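PDB 6X9L: aldehyde dehydrogenase family protein from Pseudomonas syringae pv. tomato, which oxidises long-chain aliphatic aldehydes such as octanal, with NAD+ bound as the cofactor, as a member of the aldehyde dehydrogenase family. Local coordinates for residues Val44-Val48 against Pro188-Leu192; Ile85-Ile90 against Ala120-Arg124; Leu129-Phe135 against Phe473-Leu477; Pro263-Asp269 against Ala421-Asp427; Pro375-Val381 against Pro395-Ile400. The protein carries 1 engineered substitution. One frame throughout, in Å; residues are numbered along the deposited sequence.

Contact 1 of 5, residues Val44-Val48 against Pro188-Leu192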
# COMPACT_ATOMS: atom_id res chain seq x y z
N VAL A 44 9.05 37.22 12.21
CA VAL A 44 8.53 36.14 13.04
C VAL A 44 7.32 36.68 13.78
O VAL A 44 7.38 37.73 14.43
CB VAL A 44 9.60 35.58 14.00
CG1 VAL A 44 10.99 36.02 13.61
CG2 VAL A 44 9.28 35.93 15.45
N VAL A 45 6.20 35.98 13.64
CA VAL A 45 4.94 36.40 14.22
C VAL A 45 4.52 35.53 15.37
O VAL A 45 3.47 35.78 15.97
CB VAL A 45 3.83 36.45 13.14
CG1 VAL A 45 4.17 37.48 12.09
CG2 VAL A 45 3.68 35.09 12.48
N ALA A 46 5.30 34.52 15.72
CA ALA A 46 4.89 33.60 16.75
C ALA A 46 5.90 32.47 16.85
O ALA A 46 6.76 32.30 15.98
CB ALA A 46 3.49 33.04 16.48
N HIS A 47 5.81 31.72 17.94
CA HIS A 47 6.62 30.55 18.17
C HIS A 47 5.71 29.39 18.53
O HIS A 47 4.61 29.57 19.04
CB HIS A 47 7.63 30.76 19.29
CG HIS A 47 8.64 31.82 19.00
ND1 HIS A 47 8.33 33.16 19.03
CD2 HIS A 47 9.95 31.72 18.69
CE1 HIS A 47 9.42 33.85 18.72
NE2 HIS A 47 10.41 33.01 18.52
N VAL A 48 6.21 28.19 18.25
CA VAL A 48 5.53 26.96 18.64
C VAL A 48 6.59 25.99 19.13
O VAL A 48 7.78 26.13 18.85
CB VAL A 48 4.73 26.36 17.48
CG1 VAL A 48 3.75 27.39 16.96
CG2 VAL A 48 5.66 25.91 16.39
N PRO A 188 2.11 26.02 11.21
CA PRO A 188 1.57 25.40 12.42
C PRO A 188 0.38 26.14 13.03
O PRO A 188 -0.34 25.56 13.84
CB PRO A 188 2.75 25.44 13.38
CG PRO A 188 3.42 26.74 13.00
CD PRO A 188 3.28 26.86 11.50
N LEU A 189 0.17 27.40 12.66
CA LEU A 189 -0.81 28.22 13.37
C LEU A 189 -2.24 27.75 13.11
O LEU A 189 -3.07 27.73 14.04
CB LEU A 189 -0.64 29.68 12.99
CG LEU A 189 0.81 30.14 13.18
CD1 LEU A 189 0.97 31.63 12.85
CD2 LEU A 189 1.29 29.79 14.58
N SER A 190 -2.55 27.40 11.86
CA SER A 190 -3.91 26.98 11.53
C SER A 190 -4.19 25.60 12.11
O SER A 190 -5.31 25.34 12.58
CB SER A 190 -4.12 27.01 10.01
OG SER A 190 -3.22 26.17 9.29
N ALA A 191 -3.19 24.73 12.13
CA ALA A 191 -3.33 23.47 12.85
C ALA A 191 -3.66 23.71 14.32
O ALA A 191 -4.49 23.00 14.90
CB ALA A 191 -2.05 22.64 12.69
N LEU A 192 -3.03 24.72 14.94
CA LEU A 192 -3.35 25.05 16.33
C LEU A 192 -4.83 25.38 16.50
O LEU A 192 -5.46 24.92 17.45
CB LEU A 192 -2.49 26.21 16.81
CG LEU A 192 -1.04 25.92 17.20
CD1 LEU A 192 -0.37 27.21 17.64
CD2 LEU A 192 -0.95 24.87 18.29
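The bump here is Val-48, and the first turn of helix 188-201 supplies the hollow. Val-48 CG1 sits among three side chains, 4.0 Å from Pro-188 CG, 4.2 Å from Leu-189 CD2 and 4.2 Å from Leu-192 CD1; Val-48 alone gives 64 of the 190 Å² buried. A second, looser fit runs the other way. The CA-to-CB bond of Leu-189 points sideways, yet its branched end reaches the strand, with CD2 4.4 Å from Ala-46 CB and CD1 4.4 Å from Val-45 CG2. His-47 turns away, as expected for extended chain between Ala-46 and Val-48, which both point toward the helix. The axes of the short segments cross at 71° and approach to 10.1 Å, so only a few residues meet; the contacts made are all apolar. Strand 43-49 pairs with strand 33-38 in a two-stranded hairpin, while Leu-102 of helix 93-104 touches both Val-45 and Leu-189, and Glu-103 accepts a hydrogen bond from Ser-190 OG, on the helix that follows NAD+-binding Glu-185.

Contact 2 of 5, residues Ile85-Ile90 against Ala120-Arg124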
# COMPACT_ATOMS: atom_id res chain seq x y z
N ILE A 85 -17.77 18.97 14.01
CA ILE A 85 -16.52 19.52 13.51
C ILE A 85 -16.74 20.36 12.26
O ILE A 85 -16.22 21.48 12.13
CB ILE A 85 -15.51 18.38 13.26
CG1 ILE A 85 -15.08 17.78 14.59
CG2 ILE A 85 -14.31 18.89 12.47
CD1 ILE A 85 -14.23 16.57 14.42
N HIS A 86 -17.51 19.85 11.29
CA HIS A 86 -17.75 20.59 10.05
C HIS A 86 -18.48 21.90 10.31
O HIS A 86 -18.17 22.93 9.69
CB HIS A 86 -18.53 19.74 9.05
CG HIS A 86 -18.90 20.46 7.79
ND1 HIS A 86 -20.14 21.04 7.60
CD2 HIS A 86 -18.20 20.70 6.66
CE1 HIS A 86 -20.18 21.61 6.41
NE2 HIS A 86 -19.02 21.42 5.81
N GLU A 87 -19.49 21.89 11.19
CA GLU A 87 -20.17 23.13 11.53
C GLU A 87 -19.18 24.15 12.08
O GLU A 87 -19.25 25.34 11.74
CB GLU A 87 -21.26 22.88 12.56
CG GLU A 87 -22.38 21.98 12.10
CD GLU A 87 -23.26 21.53 13.26
OE1 GLU A 87 -23.17 22.15 14.34
OE2 GLU A 87 -24.01 20.55 13.10
N LEU A 88 -18.25 23.70 12.93
CA LEU A 88 -17.34 24.63 13.59
C LEU A 88 -16.34 25.22 12.61
O LEU A 88 -15.99 26.40 12.70
CB LEU A 88 -16.64 23.91 14.74
CG LEU A 88 -17.05 24.31 16.16
CD1 LEU A 88 -18.48 24.84 16.20
CD2 LEU A 88 -16.89 23.12 17.10
N ILE A 89 -15.88 24.42 11.65
CA ILE A 89 -15.04 24.96 10.59
C ILE A 89 -15.75 26.10 9.87
O ILE A 89 -15.17 27.17 9.64
CB ILE A 89 -14.63 23.83 9.62
CG1 ILE A 89 -13.64 22.89 10.29
CG2 ILE A 89 -14.06 24.37 8.30
CD1 ILE A 89 -13.37 21.63 9.48
N ILE A 90 -17.04 25.89 9.53
CA ILE A 90 -17.81 26.89 8.80
C ILE A 90 -18.03 28.13 9.66
O ILE A 90 -18.08 29.26 9.15
CB ILE A 90 -19.16 26.30 8.34
CG1 ILE A 90 -18.94 25.14 7.36
CG2 ILE A 90 -20.02 27.38 7.71
CD1 ILE A 90 -18.52 25.57 5.99
N ALA A 120 -13.31 22.19 4.43
CA ALA A 120 -14.61 21.83 5.00
C ALA A 120 -15.23 20.65 4.25
O ALA A 120 -15.80 19.74 4.86
CB ALA A 120 -15.56 23.04 4.97
N GLU A 121 -15.06 20.61 2.92
CA GLU A 121 -15.72 19.62 2.09
C GLU A 121 -15.27 18.19 2.41
O GLU A 121 -16.10 17.27 2.42
CB GLU A 121 -15.46 19.94 0.62
CG GLU A 121 -16.39 21.00 0.08
CD GLU A 121 -17.80 20.47 -0.10
OE1 GLU A 121 -18.63 20.61 0.83
OE2 GLU A 121 -18.07 19.89 -1.18
N HIS A 122 -13.97 17.98 2.64
CA HIS A 122 -13.50 16.66 3.05
C HIS A 122 -14.23 16.18 4.30
O HIS A 122 -14.57 15.00 4.43
CB HIS A 122 -11.99 16.66 3.33
CG HIS A 122 -11.14 16.88 2.12
ND1 HIS A 122 -11.38 16.28 0.90
CD2 HIS A 122 -10.02 17.63 1.95
CE1 HIS A 122 -10.46 16.65 0.04
NE2 HIS A 122 -9.62 17.47 0.65
N VAL A 123 -14.44 17.09 5.26
CA VAL A 123 -15.12 16.72 6.50
C VAL A 123 -16.58 16.38 6.22
O VAL A 123 -17.13 15.42 6.77
CB VAL A 123 -14.95 17.86 7.52
CG1 VAL A 123 -15.68 17.57 8.82
CG2 VAL A 123 -13.46 18.08 7.76
N ARG A 124 -17.23 17.14 5.33
CA ARG A 124 -18.61 16.87 4.99
C ARG A 124 -18.74 15.49 4.35
O ARG A 124 -19.63 14.69 4.72
CB ARG A 124 -19.14 17.96 4.06
CG ARG A 124 -20.64 18.12 4.06
CD ARG A 124 -21.23 17.74 2.73
NE ARG A 124 -20.46 18.28 1.61
CZ ARG A 124 -20.36 17.68 0.43
NH1 ARG A 124 -20.98 16.52 0.21
NH2 ARG A 124 -19.64 18.23 -0.54
O HOH W 1 -18.59 22.03 2.99
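Ala-120 opens the second segment with a small methyl: its CB lies 3.9 Å from Ile-89 CG2 and 4.0 Å from Ile-90 CD1, and its carbonyl O is 3.1 Å from His-86 CD2, near the plane of the imidazole. Glu-121 points its CA-to-CB bond away, but its carboxylate is linked to the partner helix through water 1, which donates to Glu-121 OE1 at 2.6 Å and lies 2.9 Å from His-86 NE2. The two segments form an antiparallel helix pair, with their directions 162° apart and axes 9.3 Å at closest approach, a pair that packs against helices 161-174 and 188-201 of this aldehyde dehydrogenase. His-122 faces helix 161-174 and meets Tyr-163 edge-to-face. Val-123 returns to the interface where the backbones are closest, its CA 5.9 Å from that of His-86. Its CG1 packs 3.6 Å from His-86 CB and 4.1 Å from Ile-85 CG2, and its CG2 lies 3.9 Å from Ile-89 CD1. Arg-124 lays CB over the His-86 ring in a CH-pi contact, 4.2 Å from the centroid and 28° off the normal, while its guanidinium leads back to Glu-121 in a salt bridge, NH2 to OE2 being a very short 2.4 Å.

Contact 3 of 5, residues Leu129-Phe135 against Phe473-Leu477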
# COMPACT_ATOMS: atom_id res chain seq x y z
N LEU A 129 -20.70 9.95 4.40
CA LEU A 129 -20.26 8.64 3.94
C LEU A 129 -20.66 7.54 4.92
O LEU A 129 -21.05 6.44 4.51
CB LEU A 129 -18.75 8.72 3.74
CG LEU A 129 -17.91 7.62 3.15
CD1 LEU A 129 -16.75 8.29 2.47
CD2 LEU A 129 -17.45 6.75 4.28
N LEU A 130 -20.58 7.83 6.21
CA LEU A 130 -20.91 6.84 7.22
C LEU A 130 -22.38 6.42 7.14
O LEU A 130 -22.72 5.35 7.66
CB LEU A 130 -20.56 7.39 8.61
CG LEU A 130 -19.05 7.36 8.91
CD1 LEU A 130 -18.68 8.32 10.02
CD2 LEU A 130 -18.57 5.94 9.24
N ALA A 131 -23.23 7.21 6.48
CA ALA A 131 -24.66 6.91 6.43
C ALA A 131 -24.96 5.68 5.59
O ALA A 131 -25.99 5.02 5.81
CB ALA A 131 -25.42 8.11 5.86
N THR A 132 -24.10 5.36 4.64
CA THR A 132 -24.36 4.30 3.68
C THR A 132 -23.32 3.20 3.72
O THR A 132 -23.61 2.09 3.26
CB THR A 132 -24.40 4.88 2.26
OG1 THR A 132 -23.19 5.60 2.02
CG2 THR A 132 -25.58 5.82 2.08
N TYR A 133 -22.13 3.46 4.25
CA TYR A 133 -21.04 2.50 4.14
C TYR A 133 -21.37 1.19 4.84
O TYR A 133 -21.79 1.18 6.00
CB TYR A 133 -19.75 3.10 4.72
CG TYR A 133 -18.56 2.27 4.35
CD1 TYR A 133 -18.21 1.17 5.11
CD2 TYR A 133 -17.82 2.54 3.19
CE1 TYR A 133 -17.15 0.38 4.76
CE2 TYR A 133 -16.76 1.76 2.83
CZ TYR A 133 -16.43 0.67 3.62
OH TYR A 133 -15.37 -0.13 3.30
N ARG A 134 -21.15 0.08 4.14
CA ARG A 134 -21.41 -1.25 4.69
C ARG A 134 -20.10 -1.79 5.25
O ARG A 134 -19.20 -2.15 4.49
CB ARG A 134 -21.98 -2.18 3.61
CG ARG A 134 -23.27 -1.70 2.95
CD ARG A 134 -24.52 -2.18 3.69
NE ARG A 134 -24.94 -3.53 3.28
CZ ARG A 134 -24.91 -4.60 4.07
NH1 ARG A 134 -24.49 -4.50 5.33
NH2 ARG A 134 -25.31 -5.78 3.61
N PHE A 135 -20.00 -1.84 6.58
CA PHE A 135 -18.78 -2.36 7.18
C PHE A 135 -18.71 -3.88 7.12
O PHE A 135 -17.60 -4.43 7.10
CB PHE A 135 -18.64 -1.87 8.62
CG PHE A 135 -18.38 -0.39 8.74
CD1 PHE A 135 -17.10 0.11 8.67
CD2 PHE A 135 -19.42 0.51 8.93
CE1 PHE A 135 -16.85 1.48 8.79
CE2 PHE A 135 -19.17 1.87 9.05
CZ PHE A 135 -17.89 2.35 8.97
N PHE A 473 -11.31 7.02 2.42
CA PHE A 473 -11.83 6.41 3.64
C PHE A 473 -11.33 4.97 3.81
O PHE A 473 -11.00 4.54 4.92
CB PHE A 473 -13.36 6.49 3.59
CG PHE A 473 -14.07 5.81 4.72
CD1 PHE A 473 -14.09 6.37 5.99
CD2 PHE A 473 -14.78 4.65 4.50
CE1 PHE A 473 -14.76 5.76 7.02
CE2 PHE A 473 -15.46 4.02 5.52
CZ PHE A 473 -15.45 4.58 6.79
N GLU A 474 -11.25 4.23 2.70
CA GLU A 474 -10.85 2.83 2.78
C GLU A 474 -9.35 2.65 3.05
O GLU A 474 -8.95 1.57 3.50
CB GLU A 474 -11.28 2.10 1.50
CG GLU A 474 -12.81 2.03 1.37
CD GLU A 474 -13.28 1.11 0.24
OE1 GLU A 474 -12.62 1.05 -0.81
OE2 GLU A 474 -14.34 0.47 0.42
N GLU A 475 -8.53 3.69 2.84
CA GLU A 475 -7.13 3.62 3.23
C GLU A 475 -6.95 3.44 4.73
O GLU A 475 -5.87 3.04 5.17
CB GLU A 475 -6.41 4.88 2.78
CG GLU A 475 -6.44 5.10 1.30
CD GLU A 475 -5.52 4.17 0.54
OE1 GLU A 475 -4.54 3.69 1.15
OE2 GLU A 475 -5.77 3.91 -0.66
N TYR A 476 -7.97 3.73 5.54
CA TYR A 476 -7.86 3.58 6.98
C TYR A 476 -8.59 2.34 7.50
O TYR A 476 -8.69 2.18 8.72
CB TYR A 476 -8.37 4.84 7.67
CG TYR A 476 -7.52 6.04 7.35
CD1 TYR A 476 -6.41 6.35 8.13
CD2 TYR A 476 -7.80 6.83 6.25
CE1 TYR A 476 -5.62 7.43 7.82
CE2 TYR A 476 -7.02 7.92 5.95
CZ TYR A 476 -5.93 8.22 6.73
OH TYR A 476 -5.14 9.31 6.43
N LEU A 477 -9.04 1.46 6.62
CA LEU A 477 -9.67 0.21 7.03
C LEU A 477 -8.81 -0.99 6.68
O LEU A 477 -8.25 -1.05 5.58
CB LEU A 477 -11.05 0.05 6.37
CG LEU A 477 -12.01 1.20 6.65
CD1 LEU A 477 -13.19 1.12 5.70
CD2 LEU A 477 -12.46 1.21 8.11
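Phe-473 is the apolar centre, with 95 Å² of its surface covered by 129-135. Leu-129 CD2 stands over one face of its ring, 3.4 Å from the centroid and 12° off the normal, a CH-pi contact. The edge of the same ring is directed at the face of Tyr-133 in a T-shaped pair, centroids 5.0 Å apart and planes at 71°. Leu-130 CD2 and Phe-135 CE1 approach Phe-473 CZ at 4.2 and 3.9 Å. Farther out, Leu-477, which ends a type I turn begun at Glu-474, puts CD1 3.9 Å from Tyr-133 CZ and CD2 4.5 Å from Phe-135 CE1. At the polar edge Tyr-133 OH donates a hydrogen bond to Glu-474 OE2 at 3.1 Å, and that carboxylate has a second partner, Arg-146, in a long, weak ion pair. The contact joins the end of helix 117-129 and the link after it to the end of helix 469-474, with helix 161-174 meeting Leu-130 and Phe-473 through Ala-174, and strand 143-155 meeting Tyr-133 and Leu-477 through Arg-146.

Contact 4 of 5, residues Pro263-Asp269 against Ala421-Asp427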
# COMPACT_ATOMS: atom_id res chain seq x y z
N PRO A 263 0.87 17.52 -16.71
CA PRO A 263 0.77 18.11 -18.05
C PRO A 263 -0.61 18.69 -18.31
O PRO A 263 -1.62 18.29 -17.73
CB PRO A 263 1.03 16.91 -18.97
CG PRO A 263 0.54 15.73 -18.20
CD PRO A 263 0.80 16.05 -16.72
N ASN A 264 -0.63 19.68 -19.21
CA ASN A 264 -1.85 20.26 -19.76
C ASN A 264 -1.70 20.19 -21.28
O ASN A 264 -0.96 20.98 -21.88
CB ASN A 264 -2.05 21.69 -19.26
CG ASN A 264 -3.40 22.26 -19.63
OD1 ASN A 264 -4.28 21.54 -20.12
ND2 ASN A 264 -3.58 23.55 -19.39
N ILE A 265 -2.39 19.22 -21.90
CA ILE A 265 -2.39 19.06 -23.35
C ILE A 265 -3.55 19.86 -23.93
O ILE A 265 -4.71 19.60 -23.60
CB ILE A 265 -2.52 17.59 -23.76
CG1 ILE A 265 -1.31 16.74 -23.35
CG2 ILE A 265 -2.72 17.49 -25.28
CD1 ILE A 265 -1.44 15.27 -23.77
N LEU A 266 -3.24 20.81 -24.80
CA LEU A 266 -4.23 21.45 -25.65
C LEU A 266 -4.24 20.70 -26.99
O LEU A 266 -3.27 20.75 -27.75
CB LEU A 266 -3.93 22.94 -25.83
CG LEU A 266 -4.29 23.79 -24.60
CD1 LEU A 266 -3.69 23.21 -23.28
CD2 LEU A 266 -3.88 25.25 -24.78
N LEU A 267 -5.32 19.96 -27.23
CA LEU A 267 -5.53 19.28 -28.49
C LEU A 267 -5.81 20.30 -29.60
O LEU A 267 -6.27 21.41 -29.33
CB LEU A 267 -6.71 18.31 -28.35
CG LEU A 267 -6.48 17.17 -27.35
CD1 LEU A 267 -7.76 16.45 -27.07
CD2 LEU A 267 -5.43 16.18 -27.86
N PRO A 268 -5.52 19.94 -30.86
CA PRO A 268 -5.57 20.93 -31.94
C PRO A 268 -6.93 21.60 -32.13
O PRO A 268 -6.99 22.72 -32.65
CB PRO A 268 -5.19 20.12 -33.18
CG PRO A 268 -4.43 18.97 -32.66
CD PRO A 268 -4.98 18.65 -31.31
N ASP A 269 -8.00 20.91 -31.75
CA ASP A 269 -9.36 21.45 -31.95
C ASP A 269 -9.81 22.31 -30.78
O ASP A 269 -10.97 22.64 -30.73
CB ASP A 269 -10.34 20.31 -32.20
CG ASP A 269 -10.60 19.44 -30.99
OD1 ASP A 269 -9.84 19.55 -30.05
OD2 ASP A 269 -11.55 18.69 -31.01
N ALA A 421 -3.23 15.78 -14.35
CA ALA A 421 -3.11 16.03 -15.78
C ALA A 421 -4.36 16.76 -16.26
O ALA A 421 -5.43 16.65 -15.66
CB ALA A 421 -2.94 14.72 -16.56
N HIS A 422 -4.21 17.49 -17.38
CA HIS A 422 -5.28 18.28 -17.97
C HIS A 422 -5.37 18.07 -19.48
O HIS A 422 -4.36 17.94 -20.17
CB HIS A 422 -5.06 19.76 -17.68
CG HIS A 422 -5.41 20.15 -16.28
ND1 HIS A 422 -6.55 20.86 -15.97
CD2 HIS A 422 -4.78 19.91 -15.10
CE1 HIS A 422 -6.60 21.05 -14.66
NE2 HIS A 422 -5.54 20.48 -14.12
N VAL A 423 -6.60 18.05 -20.01
CA VAL A 423 -6.80 17.95 -21.44
C VAL A 423 -7.79 19.04 -21.86
O VAL A 423 -8.83 19.23 -21.22
CB VAL A 423 -7.31 16.56 -21.86
CG1 VAL A 423 -7.50 16.50 -23.37
CG2 VAL A 423 -6.32 15.50 -21.43
N GLN A 424 -7.42 19.78 -22.92
CA GLN A 424 -8.27 20.78 -23.56
C GLN A 424 -8.60 20.29 -24.96
O GLN A 424 -7.69 19.94 -25.73
CB GLN A 424 -7.58 22.14 -23.63
CG GLN A 424 -6.99 22.62 -22.32
CD GLN A 424 -7.87 22.30 -21.14
OE1 GLN A 424 -9.11 22.29 -21.24
NE2 GLN A 424 -7.24 22.00 -20.00
N GLY A 425 -9.88 20.26 -25.28
CA GLY A 425 -10.29 19.76 -26.57
C GLY A 425 -11.76 20.05 -26.83
O GLY A 425 -12.56 20.07 -25.89
N GLN A 426 -12.11 20.28 -28.10
CA GLN A 426 -13.51 20.49 -28.45
C GLN A 426 -14.23 19.15 -28.62
O GLN A 426 -15.32 18.96 -28.08
CB GLN A 426 -13.61 21.35 -29.71
CG GLN A 426 -14.67 22.45 -29.61
CD GLN A 426 -14.11 23.86 -29.80
OE1 GLN A 426 -13.20 24.08 -30.61
NE2 GLN A 426 -14.64 24.81 -29.05
N ASP A 427 -13.65 18.22 -29.37
CA ASP A 427 -14.24 16.89 -29.50
C ASP A 427 -14.08 16.14 -28.18
O ASP A 427 -12.96 15.75 -27.82
CB ASP A 427 -13.61 16.12 -30.65
CG ASP A 427 -14.10 14.69 -30.72
OD1 ASP A 427 -14.99 14.33 -29.93
OD2 ASP A 427 -13.61 13.91 -31.57
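Two backbone amides converge on one carboxylate: Asp-269 takes Asp-427 N on OD2 at 2.7 Å and Gln-426 N on OD1 at 3.1 Å, fastening the loops that follow both strands. Along the strands the main chains pair in parallel, their directions 12° apart. His-422 N gives to Pro-263 O at 2.7 Å, Ile-265 N to His-422 O at 2.9 Å, Gln-424 N to Ile-265 O at 2.8 Å and Leu-267 N to Gln-424 O at 2.8 Å. On the sheet face that carries Asn-264, Leu-266, His-422 and Gln-424, Gln-424 NE2 donates to Asn-264 OD1 at 3.0 Å; there too Leu-266 CD1 lies 3.5 Å from Gln-424 CG. Apolar packing is lighter, with Leu-267 CD1 3.7 Å from Val-423 CG1 and Pro-263 CD 4.0 Å from Ala-421 CB. At Gly-425 a CB would come within 2.9 Å of Leu-267 CD1, a clash. Asp-427 is the N-cap of helix 428-435. The His-422 side chain, about 8 Å from the bound octanal, places the pair near the substrate pocket. These are inner strands of the seven-stranded sheet: 263-266 also pairs with 296-300, and 422-424 with 442-445, while helices 405-413 and 428-435 pack on Ile-265, Leu-267 and Val-423.

Contact 5 of 5, residues Pro375-Val381 against Pro395-Ile400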
# COMPACT_ATOMS: atom_id res chain seq x y z
N PRO A 375 5.51 35.76 -11.56
CA PRO A 375 4.93 34.67 -12.37
C PRO A 375 5.71 34.49 -13.66
O PRO A 375 5.83 35.42 -14.46
CB PRO A 375 3.50 35.16 -12.64
CG PRO A 375 3.21 36.10 -11.51
CD PRO A 375 4.51 36.79 -11.25
N THR A 376 6.23 33.28 -13.87
CA THR A 376 7.22 33.06 -14.92
C THR A 376 6.74 32.00 -15.92
O THR A 376 6.19 30.96 -15.53
CB THR A 376 8.57 32.65 -14.33
OG1 THR A 376 9.00 33.67 -13.42
CG2 THR A 376 9.62 32.54 -15.42
N VAL A 377 6.96 32.30 -17.21
CA VAL A 377 6.60 31.42 -18.31
C VAL A 377 7.84 31.21 -19.19
O VAL A 377 8.46 32.18 -19.65
CB VAL A 377 5.43 31.97 -19.14
CG1 VAL A 377 5.16 31.09 -20.33
CG2 VAL A 377 4.18 32.04 -18.30
N PHE A 378 8.18 29.94 -19.41
CA PHE A 378 9.20 29.51 -20.35
C PHE A 378 8.53 28.85 -21.55
O PHE A 378 7.52 28.15 -21.42
CB PHE A 378 10.17 28.52 -19.70
CG PHE A 378 11.09 29.14 -18.72
CD1 PHE A 378 12.08 30.01 -19.15
CD2 PHE A 378 10.98 28.86 -17.37
CE1 PHE A 378 12.95 30.60 -18.24
CE2 PHE A 378 11.85 29.45 -16.45
CZ PHE A 378 12.83 30.32 -16.89
N SER A 379 9.13 29.05 -22.72
CA SER A 379 8.64 28.40 -23.93
C SER A 379 9.81 27.79 -24.68
O SER A 379 10.97 27.89 -24.26
CB SER A 379 7.88 29.39 -24.83
OG SER A 379 7.26 28.69 -25.89
N GLU A 380 9.49 27.09 -25.77
CA GLU A 380 10.49 26.36 -26.59
C GLU A 380 11.25 25.45 -25.63
O GLU A 380 12.46 25.37 -25.73
CB GLU A 380 11.41 27.29 -27.37
CG GLU A 380 10.79 27.79 -28.66
CD GLU A 380 11.49 28.99 -29.28
OE1 GLU A 380 12.60 29.31 -28.84
OE2 GLU A 380 10.89 29.60 -30.18
N VAL A 381 10.51 24.83 -24.74
CA VAL A 381 11.06 23.98 -23.66
C VAL A 381 11.22 22.55 -24.15
O VAL A 381 10.30 21.99 -24.72
CB VAL A 381 10.17 24.06 -22.41
CG1 VAL A 381 10.39 22.90 -21.46
CG2 VAL A 381 10.38 25.37 -21.69
N PRO A 395 5.52 29.74 -9.24
CA PRO A 395 4.72 30.10 -10.45
C PRO A 395 5.56 30.12 -11.73
O PRO A 395 5.94 31.17 -12.27
CB PRO A 395 4.18 31.48 -10.09
CG PRO A 395 5.29 32.07 -9.23
CD PRO A 395 5.87 30.92 -8.43
N VAL A 396 5.85 28.92 -12.23
CA VAL A 396 6.75 28.72 -13.36
C VAL A 396 6.06 27.75 -14.29
O VAL A 396 5.88 26.57 -13.94
CB VAL A 396 8.12 28.20 -12.93
CG1 VAL A 396 9.00 27.95 -14.15
CG2 VAL A 396 8.78 29.17 -11.95
N LEU A 397 5.68 28.21 -15.47
CA LEU A 397 4.96 27.40 -16.43
C LEU A 397 5.85 27.14 -17.64
O LEU A 397 6.47 28.07 -18.16
CB LEU A 397 3.66 28.09 -16.85
CG LEU A 397 2.90 27.51 -18.06
CD1 LEU A 397 2.48 26.08 -17.79
CD2 LEU A 397 1.70 28.36 -18.41
N CYS A 398 5.91 25.88 -18.06
CA CYS A 398 6.66 25.47 -19.25
C CYS A 398 5.71 25.26 -20.42
O CYS A 398 4.64 24.65 -20.26
CB CYS A 398 7.45 24.19 -19.00
SG CYS A 398 8.89 24.42 -17.96
N LEU A 399 6.11 25.76 -21.58
CA LEU A 399 5.41 25.56 -22.84
C LEU A 399 6.20 24.57 -23.68
O LEU A 399 7.40 24.79 -23.92
CB LEU A 399 5.26 26.88 -23.58
CG LEU A 399 3.99 27.72 -23.41
CD1 LEU A 399 3.23 27.37 -22.15
CD2 LEU A 399 4.35 29.19 -23.43
N ILE A 400 5.55 23.50 -24.12
CA ILE A 400 6.20 22.44 -24.91
C ILE A 400 5.39 22.18 -26.17
O ILE A 400 4.16 22.08 -26.13
CB ILE A 400 6.33 21.13 -24.10
CG1 ILE A 400 7.15 21.36 -22.83
CG2 ILE A 400 6.91 20.01 -24.97
CD1 ILE A 400 6.98 20.26 -21.81
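Leu-399, with 81 Å² buried, and Val-381, with 74 Å², anchor one end of this strand pair. Leu-399 bonds to 375-381 through both its N, which donates to Phe-378 O at 2.8 Å, and its O, which accepts from Val-381 N at 3.2 Å. Its side chain points toward the partner, CD2 lying 3.7 Å from Val-377 CG1 and CB 3.6 Å from Ser-379 OG, a hydroxyl that is hydrogen-bonded to Glu-308. Val-381, beyond the exposed Glu-380, turns back with CG1 4.0 Å from Cys-398 CB and 3.8 Å from Ile-400 CG1. Phe-378 follows with 55 Å²; its CD2 is 3.9 Å from Val-396 CG1, near the ring plane, and its N donates to Leu-397 O at 2.8 Å. Toward the other end Leu-397 N gives to Thr-376 O at 2.8 Å and Thr-376 N to Pro-395 O at 2.7 Å. With the strands 18° from parallel and helix 386-389 between them in sequence, touching Phe-378, Val-381 and Cys-398 through Ile-387, this is a beta-alpha-beta crossover with a short helix.

How the contacts relate
From the N terminus, contact 1 closes the first long loop, bringing the 33-49 hairpin onto helix 188-201. Contact 2 is nested inside it, a short closure that pairs helices 75-91 and 117-129. Contact 3 opens at residue 129, still inside that first loop, but closes near the C terminus, so it crosses contact 1 and ties the end of helix 117-129 to the end of helix 469-474. Within its span, contact 4 joins strands 263-266 and 422-424, and contact 5 is nested in turn inside contact 4. Contacts 4 and 5, centres about 17 Å apart, build the same seven-stranded sheet; contacts 2 and 5 lie on opposite sides of the chain's centre, as do contacts 1 and 4.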